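Local atomic coordinates of mannuronan C5-epimerase (Pseudomonas syringae pv. tomato, PDB entry 4NK6), a protein that converts beta-D-mannuronate to alpha-L-guluronate within the alginate polymer and helps shield the new chain from degradation as it crosses the periplasm. Residues 272-277 and 298-303. Numbering follows the deposited sequence.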
loop_
_atom_site.group_PDB
_atom_site.type_symbol
_atom_site.label_atom_id
_atom_site.label_comp_id
_atom_site.label_asym_id
_atom_site.label_seq_id
_atom_site.Cartn_x
_atom_site.Cartn_y
_atom_site.Cartn_z
ATOM N N ASP A 272 -0.309 2.677 1.487
ATOM C CA ASP A 272 -1.185 3.769 1.035
ATOM C C ASP A 272 -2.412 3.279 0.246
ATOM O O ASP A 272 -2.536 3.548 -0.957
ATOM C CB ASP A 272 -0.342 4.750 0.189
ATOM C CG ASP A 272 -1.167 5.883 -0.446
ATOM O OD1 ASP A 272 -2.067 6.446 0.212
ATOM O OD2 ASP A 272 -0.910 6.195 -1.629
ATOM N N PRO A 273 -3.334 2.558 0.916
ATOM C CA PRO A 273 -4.566 2.137 0.229
ATOM C C PRO A 273 -5.435 3.340 -0.139
ATOM O O PRO A 273 -5.479 4.295 0.624
ATOM C CB PRO A 273 -5.284 1.300 1.290
ATOM C CG PRO A 273 -4.204 0.854 2.236
ATOM C CD PRO A 273 -3.284 2.039 2.296
ATOM N N HIS A 274 -6.134 3.285 -1.271
ATOM C CA HIS A 274 -6.788 4.475 -1.804
ATOM C C HIS A 274 -8.120 4.167 -2.467
ATOM O O HIS A 274 -8.399 3.024 -2.852
ATOM C CB HIS A 274 -5.886 5.128 -2.871
ATOM C CG HIS A 274 -5.442 6.521 -2.538
ATOM N ND1 HIS A 274 -6.147 7.641 -2.927
ATOM C CD2 HIS A 274 -4.354 6.976 -1.871
ATOM C CE1 HIS A 274 -5.521 8.726 -2.505
ATOM N NE2 HIS A 274 -4.428 8.351 -1.864
ATOM N N ASP A 275 -8.921 5.217 -2.614
ATOM C CA ASP A 275 -10.004 5.267 -3.597
ATOM C C ASP A 275 -10.995 4.112 -3.564
ATOM O O ASP A 275 -10.993 3.255 -4.453
ATOM C CB ASP A 275 -9.426 5.404 -5.010
ATOM C CG ASP A 275 -8.832 6.788 -5.275
ATOM O OD1 ASP A 275 -8.683 7.590 -4.331
ATOM O OD2 ASP A 275 -8.503 7.070 -6.433
ATOM N N ARG A 276 -11.850 4.110 -2.548
ATOM C CA ARG A 276 -12.972 3.183 -2.471
ATOM C C ARG A 276 -12.534 1.716 -2.376
ATOM O O ARG A 276 -13.247 0.822 -2.796
ATOM C CB ARG A 276 -13.947 3.419 -3.641
ATOM C CG ARG A 276 -14.470 4.870 -3.714
ATOM C CD ARG A 276 -15.135 5.214 -5.064
ATOM N NE ARG A 276 -14.189 5.123 -6.181
ATOM C CZ ARG A 276 -13.254 6.035 -6.456
ATOM N NH1 ARG A 276 -12.440 5.872 -7.492
ATOM N NH2 ARG A 276 -13.134 7.122 -5.705
ATOM N N SER A 277 -11.352 1.476 -1.826
ATOM C CA SER A 277 -10.974 0.122 -1.456
ATOM C C SER A 277 -11.707 -0.193 -0.148
ATOM O O SER A 277 -12.110 0.723 0.574
ATOM C CB SER A 277 -9.454 0.017 -1.289
ATOM O OG SER A 277 -8.774 0.306 -2.512
ATOM N N ILE A 298 -4.800 5.538 4.737
ATOM C CA ILE A 298 -5.873 5.162 3.831
ATOM C C ILE A 298 -6.609 6.440 3.446
ATOM O O ILE A 298 -6.872 7.294 4.296
ATOM C CB ILE A 298 -6.817 4.111 4.440
ATOM C CG1 ILE A 298 -7.612 4.686 5.620
ATOM C CG2 ILE A 298 -6.017 2.879 4.894
ATOM C CD1 ILE A 298 -8.528 3.654 6.281
ATOM N N SER A 299 -6.904 6.594 2.157
ATOM C CA SER A 299 -7.418 7.864 1.671
ATOM C C SER A 299 -8.475 7.705 0.594
ATOM O O SER A 299 -8.317 6.922 -0.351
ATOM C CB SER A 299 -6.272 8.739 1.151
ATOM O OG SER A 299 -6.768 9.957 0.634
ATOM N N ARG A 300 -9.549 8.466 0.760
ATOM C CA ARG A 300 -10.657 8.563 -0.191
ATOM C C ARG A 300 -11.580 7.361 -0.182
ATOM O O ARG A 300 -11.510 6.486 -1.054
ATOM C CB ARG A 300 -10.216 8.931 -1.620
ATOM C CG ARG A 300 -11.414 9.325 -2.502
ATOM C CD ARG A 300 -11.016 9.881 -3.865
ATOM N NE ARG A 300 -10.424 11.211 -3.773
ATOM C CZ ARG A 300 -9.153 11.489 -4.055
ATOM N NH1 ARG A 300 -8.333 10.529 -4.468
ATOM N NH2 ARG A 300 -8.709 12.739 -3.945
ATOM N N GLU A 301 -12.461 7.355 0.810
ATOM C CA GLU A 301 -13.442 6.294 1.009
ATOM C C GLU A 301 -12.834 4.911 1.080
ATOM O O GLU A 301 -13.350 3.962 0.495
ATOM C CB GLU A 301 -14.534 6.348 -0.062
ATOM C CG GLU A 301 -15.162 7.724 -0.195
ATOM C CD GLU A 301 -16.449 7.670 -0.978
ATOM O OE1 GLU A 301 -16.404 7.880 -2.205
ATOM O OE2 GLU A 301 -17.498 7.391 -0.363
ATOM N N VAL A 302 -11.729 4.781 1.795
ATOM C CA VAL A 302 -11.302 3.451 2.168
ATOM C C VAL A 302 -12.124 3.097 3.399
ATOM O O VAL A 302 -11.960 3.700 4.464
ATOM C CB VAL A 302 -9.800 3.368 2.411
ATOM C CG1 VAL A 302 -9.414 1.932 2.747
ATOM C CG2 VAL A 302 -9.063 3.828 1.161
ATOM N N ASP A 303 -13.040 2.145 3.230
ATOM C CA ASP A 303 -14.078 1.887 4.222
ATOM C C ASP A 303 -14.051 0.459 4.751
ATOM O O ASP A 303 -13.524 -0.440 4.097
ATOM C CB ASP A 303 -15.473 2.175 3.635
ATOM C CG ASP A 303 -15.667 3.635 3.256
ATOM O OD1 ASP A 303 -14.800 4.462 3.607
ATOM O OD2 ASP A 303 -16.695 3.961 2.619
#
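Two successive coils of the right-handed parallel beta-helix meet here, where strands 269-274 and 296-299 run out into turns that stay in register, and His274, inferred to be the catalytic proton acceptor, stands on this junction. Ser299 N to Pro273 O is a hydrogen bond between the strands; past their ends the backbone pairing continues with Asp275 N to Ser299 O (2.9 Å), Arg276 N to Arg300 O (2.8 Å) and Asp303 N to Ser277 O. Inside the coil, Pro273 CG packs on Ile298 CG2 at 3.8 Å, and Val302 CG2 meets Pro273 O and His274 C. On the outer side, Ser299 CB makes a CH-pi contact with the imidazole face of His274, 3.8 Å from its centroid; Ser299 OG turns onward to Asp323. Asp275 and Arg300 lie side by side; the Arg300 chain bends at chi3 (-71°), which turns NE, and its NH1 makes a salt bridge with Asp275 OD1 (3.0 Å), while its NH2 pairs with Asp407. That bond enters on the syn side of the carboxylate. The same oxygen also holds the imidazole: His274 ND1 donates to Asp275 OD1 over 2.9 Å, nearly straight at 176° and in the ring plane, but from above the carboxylate plane.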